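Local atomic coordinates of macrolide 2'-phosphotransferase MphH (Brachybacterium faecium, PDB entry 5UXD), a protein that probably inactivates macrolide antibiotics by phosphorylating the 2'-hydroxyl of their desosamine sugar, and binds azithromycin. Residues Gly155-Asp160 with Gly186-His191; Gly165-Ile170 with Tyr277-Gly282; Glu176-Trp181 with Ala270-Gly275. All blocks are in the same frame, centred on the assembly; numbering follows the deposited sequence. Where two conformers were deposited one is given.

How the interactions relate
All three contacts lie in the helical lobe of this kinase-like phosphotransferase, their centres about 20 to 22 Å from the centre of the chain. Helix 150-167 supplies a segment to interactions 1 and 2, helix 270-281 one to interactions 2 and 3, and helix 172-183, next after 150-167 in the chain, packs on helix 270-281 in interaction 3. The centre of interaction 3 is about 12 Å from those of the other two, which are about 20 Å apart. Trp-181 joins interactions 1 and 3, its CH2 packing 3.6 Å from Trp-157 CD2. Along the chain interaction 3 is nested within the loop closed by interaction 2, while interaction 1 crosses both. Helix 270-281 thus carries azithromycin-pocket residues while packing against both earlier helices.

Interaction 1 (Gly155-Asp160 with Gly186-His191); sequences GAWRQD and GCWPGH
Trp-157, on helix 150-167, meets Trp-188 as an offset edge-to-face pair, the six-membered ring of Trp-188 bringing its edge toward the five-membered ring of Trp-157. The ring planes stand at 60° and the two centroids lie 5.4 Å apart. Contact is made by the far corner of Trp-188: CZ3 lies 3.6 Å from Trp-157 CD1, and CH2 reaches the same CD1 at 3.7 Å. Seen from Trp-188, CD1 arrives at the ring edge, in plane. CH2 also lies 3.9 Å from Trp-157 CG, so the approach is to the root of the Trp-157 indole, next to its attachment to the chain. In both residues CG sits anti to the carbonyl carbon, beside the backbone N (chi1 -80° in Trp-157 and -68° in Trp-188), which sends the helix indole out toward the loop and the loop indole across to meet it. The rotation of Trp-188 is further fixed at its polar corner, where NE1 is hydrogen-bonded to the backbone O of Trp-181, whose ring also stacks on it. Arg-154 makes a cation-pi contact with the same indole, and His-262 meets it edge-to-face. The pair therefore ties helix 150-167 to the loop that leads from helix 172-183 into strand 193-195, beside helix 259-268, whose Met-266 touches Trp-157.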
loop_
_atom_site.group_PDB
_atom_site.type_symbol
_atom_site.label_atom_id
_atom_site.label_comp_id
_atom_site.label_asym_id
_atom_site.label_seq_id
_atom_site.Cartn_x
_atom_site.Cartn_y
_atom_site.Cartn_z
ATOM N N GLY A 155 15.955 8.818 -11.339
ATOM C CA GLY A 155 17.223 8.951 -10.645
ATOM C C GLY A 155 17.268 8.181 -9.342
ATOM O O GLY A 155 18.329 7.686 -8.941
ATOM N N ALA A 156 16.128 8.088 -8.652
ATOM C CA ALA A 156 16.066 7.322 -7.413
ATOM C C ALA A 156 16.321 5.845 -7.676
ATOM O O ALA A 156 17.071 5.193 -6.939
ATOM C CB ALA A 156 14.709 7.509 -6.740
ATOM N N TRP A 157 15.730 5.300 -8.739
ATOM C CA TRP A 157 16.005 3.906 -9.059
ATOM C C TRP A 157 17.468 3.703 -9.443
ATOM O O TRP A 157 18.069 2.682 -9.097
ATOM C CB TRP A 157 15.078 3.442 -10.178
ATOM C CG TRP A 157 13.709 3.076 -9.713
ATOM C CD1 TRP A 157 12.560 3.812 -9.865
ATOM C CD2 TRP A 157 13.325 1.865 -9.053
ATOM N NE1 TRP A 157 11.496 3.139 -9.316
ATOM C CE2 TRP A 157 11.934 1.936 -8.826
ATOM C CE3 TRP A 157 14.021 0.732 -8.628
ATOM C CZ2 TRP A 157 11.228 0.916 -8.183
ATOM C CZ3 TRP A 157 13.318 -0.281 -7.988
ATOM C CH2 TRP A 157 11.939 -0.184 -7.777
ATOM N N ARG A 158 18.064 4.662 -10.166
ATOM C CA ARG A 158 19.479 4.538 -10.507
ATOM C C ARG A 158 20.351 4.588 -9.258
ATOM O O ARG A 158 21.285 3.787 -9.106
ATOM C CB ARG A 158 19.886 5.639 -11.494
ATOM C CG ARG A 158 19.403 5.367 -12.905
ATOM C CD ARG A 158 19.574 6.584 -13.776
ATOM N NE ARG A 158 19.432 6.280 -15.201
ATOM C CZ ARG A 158 18.940 7.127 -16.100
ATOM N NH1 ARG A 158 18.533 8.338 -15.737
ATOM N NH2 ARG A 158 18.861 6.773 -17.375
ATOM N N GLN A 159 20.060 5.518 -8.351
ATOM C CA GLN A 159 20.785 5.642 -7.094
ATOM C C GLN A 159 20.613 4.391 -6.242
ATOM O O GLN A 159 21.562 3.941 -5.588
ATOM C CB GLN A 159 20.306 6.881 -6.342
ATOM C CG GLN A 159 20.863 7.024 -4.951
ATOM C CD GLN A 159 20.904 8.471 -4.502
ATOM O OE1 GLN A 159 20.145 8.883 -3.625
ATOM N NE2 GLN A 159 21.785 9.254 -5.112
ATOM N N ASP A 160 19.378 3.884 -6.212
ATOM C CA ASP A 160 19.056 2.713 -5.405
ATOM C C ASP A 160 19.850 1.502 -5.863
ATOM O O ASP A 160 20.389 0.751 -5.042
ATOM C CB ASP A 160 17.556 2.420 -5.474
ATOM C CG ASP A 160 16.708 3.431 -4.692
ATOM O OD1 ASP A 160 17.274 4.276 -3.973
ATOM O OD2 ASP A 160 15.464 3.370 -4.798
ATOM N N GLY A 186 11.675 4.437 -23.098
ATOM C CA GLY A 186 10.270 4.139 -23.322
ATOM C C GLY A 186 9.510 3.663 -22.098
ATOM O O GLY A 186 8.277 3.752 -22.085
ATOM N N CYS A 187 10.205 3.175 -21.063
ATOM C CA CYS A 187 9.523 2.679 -19.863
ATOM C C CYS A 187 9.051 3.791 -18.938
ATOM O O CYS A 187 8.111 3.582 -18.162
ATOM C CB CYS A 187 10.449 1.768 -19.048
ATOM S SG CYS A 187 10.563 0.070 -19.616
ATOM N N TRP A 188 9.689 4.949 -18.982
ATOM C CA TRP A 188 9.641 5.777 -17.786
ATOM C C TRP A 188 8.601 6.887 -17.898
ATOM O O TRP A 188 8.352 7.420 -18.988
ATOM C CB TRP A 188 11.028 6.374 -17.497
ATOM C CG TRP A 188 11.934 5.278 -17.096
ATOM C CD1 TRP A 188 12.687 4.484 -17.922
ATOM C CD2 TRP A 188 12.121 4.776 -15.776
ATOM N NE1 TRP A 188 13.352 3.534 -17.182
ATOM C CE2 TRP A 188 13.019 3.691 -15.863
ATOM C CE3 TRP A 188 11.629 5.151 -14.518
ATOM C CZ2 TRP A 188 13.430 2.967 -14.737
ATOM C CZ3 TRP A 188 12.041 4.434 -13.402
ATOM C CH2 TRP A 188 12.941 3.360 -13.520
ATOM N N PRO A 189 8.002 7.252 -16.763
ATOM C CA PRO A 189 6.915 8.238 -16.786
ATOM C C PRO A 189 7.407 9.638 -17.100
ATOM O O PRO A 189 8.531 10.017 -16.767
ATOM C CB PRO A 189 6.345 8.174 -15.360
ATOM C CG PRO A 189 7.507 7.681 -14.518
ATOM C CD PRO A 189 8.219 6.696 -15.411
ATOM N N GLY A 190 6.516 10.415 -17.718
ATOM C CA GLY A 190 6.735 11.822 -18.002
ATOM C C GLY A 190 5.939 12.760 -17.126
ATOM O O GLY A 190 5.968 13.977 -17.360
ATOM N N HIS A 191 5.211 12.245 -16.135
ATOM C CA HIS A 191 4.481 13.063 -15.182
ATOM C C HIS A 191 4.354 12.259 -13.897
ATOM O O HIS A 191 4.398 11.018 -13.916
ATOM C CB HIS A 191 3.094 13.487 -15.708
ATOM C CG HIS A 191 2.101 12.363 -15.818
ATOM N ND1 HIS A 191 2.246 11.315 -16.705
ATOM C CD2 HIS A 191 0.934 12.138 -15.160
ATOM C CE1 HIS A 191 1.217 10.493 -16.588
ATOM N NE2 HIS A 191 0.410 10.965 -15.653
#

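Interaction 2 (Gly165-Ile170 with Tyr277-Gly282); sequences GAEFEI and YALATG. With ZIT (azithromycin), chain C.
Ala-278 and Leu-279, in the last turn of the helix that lines part of the azithromycin pocket, pack against Phe-168 and Glu-167 near the end of helix 150-167. Leu-279 makes contact through its branch carbon and its methyls: CD2 lies 3.6 Å from Glu-167 CG and also touches CB and the carboxylate carbon, CD1 reaches the same CG, and the leucine CG comes 4.1 Å from Phe-168 CE1. The Phe-168 ring is met at its edge, near its plane: neighbouring rim atoms take the two residues, and CZ rests 4.0 Å from Ala-278 CB. A bend at chi2 (-81°) carries the aliphatic part of Glu-167 across the leucine at an angle, and its OE1 forms a salt bridge with Arg-287. That arginine also makes a cation-pi contact with Phe-168.

The setting is the helical lobe of the kinase-like aminoglycoside phosphotransferase fold, with helix 284-294 packing on Phe-168 as well. Tyr-277, one residue before Ala-278, turns to the drug, its CG anti to the backbone N (chi1 -176°). One ring face lies under the desosamine sugar, with C4A of azithromycin 3.7 Å above the plane, over the ring centre. The dimethylamino group of that sugar reaches the far end of the tyrosine, C7A of azithromycin coming 3.5 Å from OH. Thr-281 CG2 lies against the opposite face, offset toward the rim, and His-286 also stacks with this ring. Thr-281 is the last helical residue; Gly-282, with positive phi, leaves the helical path while its N still bonds to Ala-278 O at 2.7 Å.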
loop_
_atom_site.group_PDB
_atom_site.type_symbol
_atom_site.label_atom_id
_atom_site.label_comp_id
_atom_site.label_asym_id
_atom_site.label_seq_id
_atom_site.Cartn_x
_atom_site.Cartn_y
_atom_site.Cartn_z
ATOM N N GLY A 165 23.962 -2.198 -4.805
ATOM C CA GLY A 165 25.121 -2.866 -5.380
ATOM C C GLY A 165 26.401 -2.662 -4.591
ATOM O O GLY A 165 27.305 -3.500 -4.642
ATOM N N ALA A 166 26.501 -1.557 -3.851
ATOM C CA ALA A 166 27.687 -1.308 -3.042
ATOM C C ALA A 166 27.699 -2.115 -1.750
ATOM O O ALA A 166 28.776 -2.356 -1.198
ATOM C CB ALA A 166 27.802 0.181 -2.710
ATOM N N GLU A 167 26.534 -2.531 -1.254
ATOM C CA GLU A 167 26.462 -3.281 -0.011
ATOM C C GLU A 167 26.164 -4.761 -0.197
ATOM O O GLU A 167 26.420 -5.538 0.728
ATOM C CB GLU A 167 25.396 -2.674 0.910
ATOM C CG GLU A 167 25.731 -1.280 1.395
ATOM C CD GLU A 167 26.691 -1.313 2.560
ATOM O OE1 GLU A 167 26.668 -2.317 3.308
ATOM O OE2 GLU A 167 27.458 -0.343 2.732
ATOM N N PHE A 168 25.655 -5.167 -1.361
ATOM C CA PHE A 168 25.251 -6.543 -1.618
ATOM C C PHE A 168 25.848 -7.039 -2.926
ATOM O O PHE A 168 26.020 -6.273 -3.875
ATOM C CB PHE A 168 23.730 -6.694 -1.744
ATOM C CG PHE A 168 22.966 -6.408 -0.491
ATOM C CD1 PHE A 168 22.586 -5.113 -0.182
ATOM C CD2 PHE A 168 22.582 -7.437 0.355
ATOM C CE1 PHE A 168 21.867 -4.837 0.952
ATOM C CE2 PHE A 168 21.855 -7.169 1.498
ATOM C CZ PHE A 168 21.497 -5.870 1.800
ATOM N N GLU A 169 26.134 -8.339 -2.978
ATOM C CA GLU A 169 26.426 -8.981 -4.251
ATOM C C GLU A 169 25.133 -9.130 -5.044
ATOM O O GLU A 169 24.124 -9.613 -4.520
ATOM C CB GLU A 169 27.072 -10.346 -4.022
ATOM C CG GLU A 169 28.096 -10.745 -5.071
ATOM C CD GLU A 169 29.311 -9.844 -5.069
ATOM O OE1 GLU A 169 29.571 -9.194 -6.102
ATOM O OE2 GLU A 169 30.004 -9.785 -4.033
ATOM N N ILE A 170 25.147 -8.693 -6.301
ATOM C CA ILE A 170 23.979 -8.807 -7.172
ATOM C C ILE A 170 24.344 -9.714 -8.339
ATOM O O ILE A 170 25.353 -9.487 -9.016
ATOM C CB ILE A 170 23.489 -7.439 -7.676
ATOM C CG1 ILE A 170 23.169 -6.515 -6.493
ATOM C CG2 ILE A 170 22.262 -7.615 -8.592
ATOM C CD1 ILE A 170 22.740 -5.124 -6.908
ATOM N N TYR A 277 15.503 -1.828 2.341
ATOM C CA TYR A 277 14.922 -2.053 3.663
ATOM C C TYR A 277 15.977 -2.558 4.636
ATOM O O TYR A 277 16.102 -2.047 5.757
ATOM C CB TYR A 277 13.754 -3.036 3.551
ATOM C CG TYR A 277 13.008 -3.289 4.850
ATOM C CD1 TYR A 277 12.932 -4.565 5.399
ATOM C CD2 TYR A 277 12.404 -2.247 5.539
ATOM C CE1 TYR A 277 12.255 -4.797 6.590
ATOM C CE2 TYR A 277 11.730 -2.469 6.733
ATOM C CZ TYR A 277 11.659 -3.746 7.250
ATOM O OH TYR A 277 10.993 -3.967 8.431
ATOM N N ALA A 278 16.774 -3.542 4.210
ATOM C CA ALA A 278 17.823 -4.075 5.074
ATOM C C ALA A 278 18.800 -2.987 5.505
ATOM O O ALA A 278 19.195 -2.930 6.676
ATOM C CB ALA A 278 18.559 -5.214 4.363
ATOM N N LEU A 279 19.213 -2.121 4.572
ATOM C CA LEU A 279 20.126 -1.037 4.919
ATOM C C LEU A 279 19.474 -0.038 5.868
ATOM O O LEU A 279 20.165 0.590 6.685
ATOM C CB LEU A 279 20.605 -0.331 3.645
ATOM C CG LEU A 279 21.591 -1.135 2.805
ATOM C CD1 LEU A 279 21.793 -0.487 1.451
ATOM C CD2 LEU A 279 22.911 -1.283 3.554
ATOM N N ALA A 280 18.151 0.111 5.779
ATOM C CA ALA A 280 17.427 1.011 6.671
ATOM C C ALA A 280 17.346 0.440 8.085
ATOM O O ALA A 280 17.609 1.146 9.064
ATOM C CB ALA A 280 16.027 1.284 6.107
ATOM N N THR A 281 16.985 -0.843 8.218
ATOM C CA THR A 281 16.857 -1.512 9.511
ATOM C C THR A 281 18.211 -1.834 10.141
ATOM O O THR A 281 18.321 -1.880 11.371
ATOM C CB THR A 281 16.040 -2.803 9.381
ATOM O OG1 THR A 281 16.768 -3.766 8.606
ATOM C CG2 THR A 281 14.698 -2.546 8.729
ATOM N N GLY A 282 19.173 -2.215 9.303
ATOM C CA GLY A 282 20.424 -2.758 9.790
ATOM C C GLY A 282 20.332 -4.135 10.414
ATOM O O GLY A 282 21.351 -4.649 10.884
HETATM C C1 ZIT C . 4.219 -8.239 -2.619
HETATM C C2 ZIT C . 4.541 -6.937 -1.810
HETATM C C3 ZIT C . 5.892 -7.176 -1.180
HETATM C C4 ZIT C . 5.583 -7.676 0.256
HETATM C C5 ZIT C . 6.864 -7.938 1.068
HETATM C C6 ZIT C . 7.023 -9.425 1.239
HETATM C C7 ZIT C . 6.150 -9.945 2.404
HETATM C C8 ZIT C . 6.347 -11.489 2.554
HETATM C C9 ZIT C . 5.097 -12.261 2.044
HETATM N N10 ZIT C . 5.140 -12.405 0.495
HETATM C C11 ZIT C . 3.831 -12.456 -0.131
HETATM C C12 ZIT C . 3.878 -11.693 -1.465
HETATM C C13 ZIT C . 2.525 -11.339 -2.089
HETATM C C14 ZIT C . 2.722 -10.175 -3.060
HETATM C C15 ZIT C . 1.486 -10.023 -3.925
HETATM C C16 ZIT C . 1.570 -8.706 -4.761
HETATM C C17 ZIT C . 4.409 -5.732 -2.689
HETATM C C18 ZIT C . 4.669 -6.684 0.928
HETATM C C19 ZIT C . 8.503 -9.739 1.496
HETATM C C20 ZIT C . 6.610 -11.814 3.945
HETATM C C21 ZIT C . 6.001 -13.539 0.128
HETATM C C22 ZIT C . 3.375 -13.887 -0.335
HETATM C C23 ZIT C . 1.490 -10.923 -1.031
HETATM O O1 ZIT C . 5.023 -8.667 -3.426
HETATM O O6 ZIT C . 6.624 -10.104 0.057
HETATM O O12 ZIT C . 4.618 -12.413 -2.422
HETATM O O13 ZIT C . 2.030 -12.482 -2.816
HETATM O O14 ZIT C . 2.911 -8.943 -2.339
HETATM C C1A ZIT C . 7.623 -6.206 2.542
HETATM C C2A ZIT C . 7.292 -5.471 3.823
HETATM C C3A ZIT C . 8.088 -4.218 3.895
HETATM C C4A ZIT C . 9.529 -4.508 3.769
HETATM C C5A ZIT C . 9.880 -5.451 2.612
HETATM C C6A ZIT C . 11.268 -5.939 2.700
HETATM C C7A ZIT C . 8.238 -4.275 6.313
HETATM C C8A ZIT C . 8.397 -2.176 5.217
HETATM O O1A ZIT C . 6.785 -7.315 2.347
HETATM O O2A ZIT C . 5.897 -5.167 3.902
HETATM N N3A ZIT C . 7.784 -3.512 5.181
HETATM O O5A ZIT C . 9.023 -6.644 2.556
HETATM C C1B ZIT C . 7.654 -5.997 -2.320
HETATM C C2B ZIT C . 7.925 -4.568 -2.720
HETATM C C3B ZIT C . 8.898 -3.884 -1.828
HETATM C C4B ZIT C . 10.135 -4.688 -1.685
HETATM C C5B ZIT C . 9.810 -6.065 -1.172
HETATM C C6B ZIT C . 11.105 -6.806 -1.014
HETATM C C7B ZIT C . 9.230 -2.468 -2.443
HETATM C C8B ZIT C . 7.557 -2.603 -0.266
HETATM O O1B ZIT C . 6.777 -6.025 -1.202
HETATM O O3B ZIT C . 8.337 -3.750 -0.505
HETATM O O4B ZIT C . 10.974 -4.090 -0.672
HETATM O O5B ZIT C . 8.884 -6.805 -2.049
#

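Interaction 3 (Glu176-Trp181 with Ala270-Gly275); sequences ERWEAW and APLGYG. With ZIT (azithromycin), chain C.
Trp-178 is the residue of helix 172-183 that meets Pro-271 and Leu-272 across this contact. Just before it, Arg-177 extends its chain toward helix 259-268, where NE pairs with Glu-265 in a salt bridge. With CG of Trp-178 anti to the carbonyl carbon (chi1 -63°), the indole reaches across to helix 270-281, and its six-membered ring makes the close approaches. CH2 lies 3.8 Å from Pro-271 CB, with the adjoining CZ2 near the rest of the proline ring. CZ3 is likewise 3.8 Å from Leu-272 CG, and CE3 touches one methyl, CD1, at 3.9 Å. Both partners approach the six-membered ring obliquely, Pro-271 at CH2 and CZ2 and Leu-272 at CZ3 and CE3. The indole NE1 bonds to Ser-268 OG, which helps fix the rotation of the buried ring.

This is plain apolar helix-to-helix packing within the helical lobe of the kinase-like fold, and Leu-272 also touches Leu-161 and Val-164 of helix 150-167. Further along, Trp-181 makes no direct contact with 270-275; its NE1 is hydrogen-bonded to His-262. Helix 270-281 meanwhile lines the azithromycin pocket. Tyr-274 has methyl C6A of the desosamine 3.5 Å above one ring face, offset toward the rim, and its CD2 lies 3.5 Å from methyl C6B of the cladinose sugar. At Gly-273, which has no side chain, the cladinose oxygen O4B comes within 3.0 Å of the backbone C.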
loop_
_atom_site.group_PDB
_atom_site.type_symbol
_atom_site.label_atom_id
_atom_site.label_comp_id
_atom_site.label_asym_id
_atom_site.label_seq_id
_atom_site.Cartn_x
_atom_site.Cartn_y
_atom_site.Cartn_z
ATOM N N GLU A 176 22.083 -6.843 -14.992
ATOM C CA GLU A 176 21.988 -6.478 -16.402
ATOM C C GLU A 176 20.542 -6.208 -16.810
ATOM O O GLU A 176 20.269 -5.252 -17.540
ATOM C CB GLU A 176 22.625 -7.570 -17.257
ATOM C CG GLU A 176 24.117 -7.672 -17.002
ATOM C CD GLU A 176 24.755 -8.931 -17.564
ATOM O OE1 GLU A 176 25.973 -9.104 -17.355
ATOM O OE2 GLU A 176 24.057 -9.736 -18.220
ATOM N N ARG A 177 19.601 -7.034 -16.346
ATOM C CA ARG A 177 18.188 -6.744 -16.588
ATOM C C ARG A 177 17.827 -5.345 -16.115
ATOM O O ARG A 177 17.194 -4.567 -16.843
ATOM C CB ARG A 177 17.297 -7.755 -15.874
ATOM C CG ARG A 177 15.859 -7.640 -16.348
ATOM C CD ARG A 177 14.926 -8.597 -15.641
ATOM N NE ARG A 177 13.545 -8.346 -16.034
ATOM C CZ ARG A 177 12.516 -9.124 -15.706
ATOM N NH1 ARG A 177 12.724 -10.213 -14.973
ATOM N NH2 ARG A 177 11.285 -8.828 -16.102
ATOM N N TRP A 178 18.205 -5.013 -14.877
ATOM C CA TRP A 178 17.760 -3.743 -14.305
ATOM C C TRP A 178 18.452 -2.559 -14.965
ATOM O O TRP A 178 17.843 -1.490 -15.112
ATOM C CB TRP A 178 17.990 -3.758 -12.795
ATOM C CG TRP A 178 17.174 -4.831 -12.134
ATOM C CD1 TRP A 178 15.987 -5.357 -12.586
ATOM C CD2 TRP A 178 17.473 -5.509 -10.908
ATOM N NE1 TRP A 178 15.544 -6.329 -11.715
ATOM C CE2 TRP A 178 16.436 -6.436 -10.676
ATOM C CE3 TRP A 178 18.528 -5.431 -9.989
ATOM C CZ2 TRP A 178 16.418 -7.271 -9.556
ATOM C CZ3 TRP A 178 18.507 -6.257 -8.879
ATOM C CH2 TRP A 178 17.469 -7.174 -8.678
ATOM N N GLU A 179 19.705 -2.728 -15.397
ATOM C CA GLU A 179 20.381 -1.650 -16.111
ATOM C C GLU A 179 19.725 -1.389 -17.465
ATOM O O GLU A 179 19.609 -0.234 -17.898
ATOM C CB GLU A 179 21.867 -1.984 -16.272
ATOM C CG GLU A 179 22.680 -1.767 -15.001
ATOM C CD GLU A 179 24.073 -2.375 -15.065
ATOM O OE1 GLU A 179 24.286 -3.318 -15.855
ATOM O OE2 GLU A 179 24.957 -1.913 -14.313
ATOM N N ALA A 180 19.288 -2.454 -18.144
ATOM C CA ALA A 180 18.594 -2.286 -19.418
ATOM C C ALA A 180 17.245 -1.604 -19.229
ATOM O O ALA A 180 16.797 -0.850 -20.099
ATOM C CB ALA A 180 18.413 -3.643 -20.097
ATOM N N TRP A 181 16.576 -1.879 -18.104
ATOM C CA TRP A 181 15.326 -1.209 -17.769
ATOM C C TRP A 181 15.566 0.279 -17.541
ATOM O O TRP A 181 14.855 1.128 -18.096
ATOM C CB TRP A 181 14.715 -1.882 -16.520
ATOM C CG TRP A 181 13.595 -1.148 -15.848
ATOM C CD1 TRP A 181 12.510 -0.598 -16.441
ATOM C CD2 TRP A 181 13.429 -0.942 -14.433
ATOM N NE1 TRP A 181 11.684 -0.044 -15.498
ATOM C CE2 TRP A 181 12.236 -0.227 -14.256
ATOM C CE3 TRP A 181 14.199 -1.261 -13.312
ATOM C CZ2 TRP A 181 11.777 0.163 -12.996
ATOM C CZ3 TRP A 181 13.752 -0.875 -12.068
ATOM C CH2 TRP A 181 12.550 -0.158 -11.917
ATOM N N ALA A 270 12.002 -5.793 -7.244
ATOM C CA ALA A 270 11.698 -5.948 -5.824
ATOM C C ALA A 270 12.908 -6.303 -4.970
ATOM O O ALA A 270 12.973 -5.813 -3.831
ATOM C CB ALA A 270 10.597 -7.004 -5.646
ATOM N N PRO A 271 13.870 -7.127 -5.412
ATOM C CA PRO A 271 15.044 -7.368 -4.547
ATOM C C PRO A 271 15.791 -6.102 -4.171
ATOM O O PRO A 271 16.399 -6.056 -3.094
ATOM C CB PRO A 271 15.910 -8.315 -5.384
ATOM C CG PRO A 271 14.887 -9.061 -6.249
ATOM C CD PRO A 271 13.888 -8.005 -6.602
ATOM N N LEU A 272 15.764 -5.067 -5.022
ATOM C CA LEU A 272 16.398 -3.823 -4.598
ATOM C C LEU A 272 15.621 -3.158 -3.467
ATOM O O LEU A 272 16.217 -2.589 -2.543
ATOM C CB LEU A 272 16.525 -2.848 -5.766
ATOM C CG LEU A 272 17.498 -3.196 -6.893
ATOM C CD1 LEU A 272 17.373 -2.198 -8.062
ATOM C CD2 LEU A 272 18.930 -3.257 -6.365
ATOM N N GLY A 273 14.292 -3.248 -3.456
ATOM C CA GLY A 273 13.546 -2.769 -2.302
ATOM C C GLY A 273 13.910 -3.506 -1.025
ATOM O O GLY A 273 13.992 -2.903 0.052
ATOM N N TYR A 274 14.111 -4.826 -1.121
ATOM C CA TYR A 274 14.566 -5.596 0.036
ATOM C C TYR A 274 15.931 -5.116 0.506
ATOM O O TYR A 274 16.174 -4.997 1.716
ATOM C CB TYR A 274 14.621 -7.088 -0.316
ATOM C CG TYR A 274 14.044 -8.025 0.725
ATOM C CD1 TYR A 274 14.256 -7.816 2.081
ATOM C CD2 TYR A 274 13.295 -9.137 0.341
ATOM C CE1 TYR A 274 13.720 -8.683 3.032
ATOM C CE2 TYR A 274 12.752 -10.007 1.285
ATOM C CZ TYR A 274 12.971 -9.774 2.630
ATOM O OH TYR A 274 12.442 -10.635 3.579
ATOM N N GLY A 275 16.846 -4.857 -0.435
ATOM C CA GLY A 275 18.161 -4.366 -0.054
ATOM C C GLY A 275 18.078 -3.035 0.664
ATOM O O GLY A 275 18.725 -2.828 1.696
HETATM C C1 ZIT C . 4.219 -8.239 -2.619
HETATM C C2 ZIT C . 4.541 -6.937 -1.810
HETATM C C3 ZIT C . 5.892 -7.176 -1.180
HETATM C C4 ZIT C . 5.583 -7.676 0.256
HETATM C C5 ZIT C . 6.864 -7.938 1.068
HETATM C C6 ZIT C . 7.023 -9.425 1.239
HETATM C C7 ZIT C . 6.150 -9.945 2.404
HETATM C C8 ZIT C . 6.347 -11.489 2.554
HETATM C C9 ZIT C . 5.097 -12.261 2.044
HETATM N N10 ZIT C . 5.140 -12.405 0.495
HETATM C C11 ZIT C . 3.831 -12.456 -0.131
HETATM C C12 ZIT C . 3.878 -11.693 -1.465
HETATM C C13 ZIT C . 2.525 -11.339 -2.089
HETATM C C14 ZIT C . 2.722 -10.175 -3.060
HETATM C C15 ZIT C . 1.486 -10.023 -3.925
HETATM C C16 ZIT C . 1.570 -8.706 -4.761
HETATM C C17 ZIT C . 4.409 -5.732 -2.689
HETATM C C18 ZIT C . 4.669 -6.684 0.928
HETATM C C19 ZIT C . 8.503 -9.739 1.496
HETATM C C20 ZIT C . 6.610 -11.814 3.945
HETATM C C21 ZIT C . 6.001 -13.539 0.128
HETATM C C22 ZIT C . 3.375 -13.887 -0.335
HETATM C C23 ZIT C . 1.490 -10.923 -1.031
HETATM O O1 ZIT C . 5.023 -8.667 -3.426
HETATM O O6 ZIT C . 6.624 -10.104 0.057
HETATM O O12 ZIT C . 4.618 -12.413 -2.422
HETATM O O13 ZIT C . 2.030 -12.482 -2.816
HETATM O O14 ZIT C . 2.911 -8.943 -2.339
HETATM C C1A ZIT C . 7.623 -6.206 2.542
HETATM C C2A ZIT C . 7.292 -5.471 3.823
HETATM C C3A ZIT C . 8.088 -4.218 3.895
HETATM C C4A ZIT C . 9.529 -4.508 3.769
HETATM C C5A ZIT C . 9.880 -5.451 2.612
HETATM C C6A ZIT C . 11.268 -5.939 2.700
HETATM C C7A ZIT C . 8.238 -4.275 6.313
HETATM C C8A ZIT C . 8.397 -2.176 5.217
HETATM O O1A ZIT C . 6.785 -7.315 2.347
HETATM O O2A ZIT C . 5.897 -5.167 3.902
HETATM N N3A ZIT C . 7.784 -3.512 5.181
HETATM O O5A ZIT C . 9.023 -6.644 2.556
HETATM C C1B ZIT C . 7.654 -5.997 -2.320
HETATM C C2B ZIT C . 7.925 -4.568 -2.720
HETATM C C3B ZIT C . 8.898 -3.884 -1.828
HETATM C C4B ZIT C . 10.135 -4.688 -1.685
HETATM C C5B ZIT C . 9.810 -6.065 -1.172
HETATM C C6B ZIT C . 11.105 -6.806 -1.014
HETATM C C7B ZIT C . 9.230 -2.468 -2.443
HETATM C C8B ZIT C . 7.557 -2.603 -0.266
HETATM O O1B ZIT C . 6.777 -6.025 -1.202
HETATM O O3B ZIT C . 8.337 -3.750 -0.505
HETATM O O4B ZIT C . 10.974 -4.090 -0.672
HETATM O O5B ZIT C . 8.884 -6.805 -2.049
#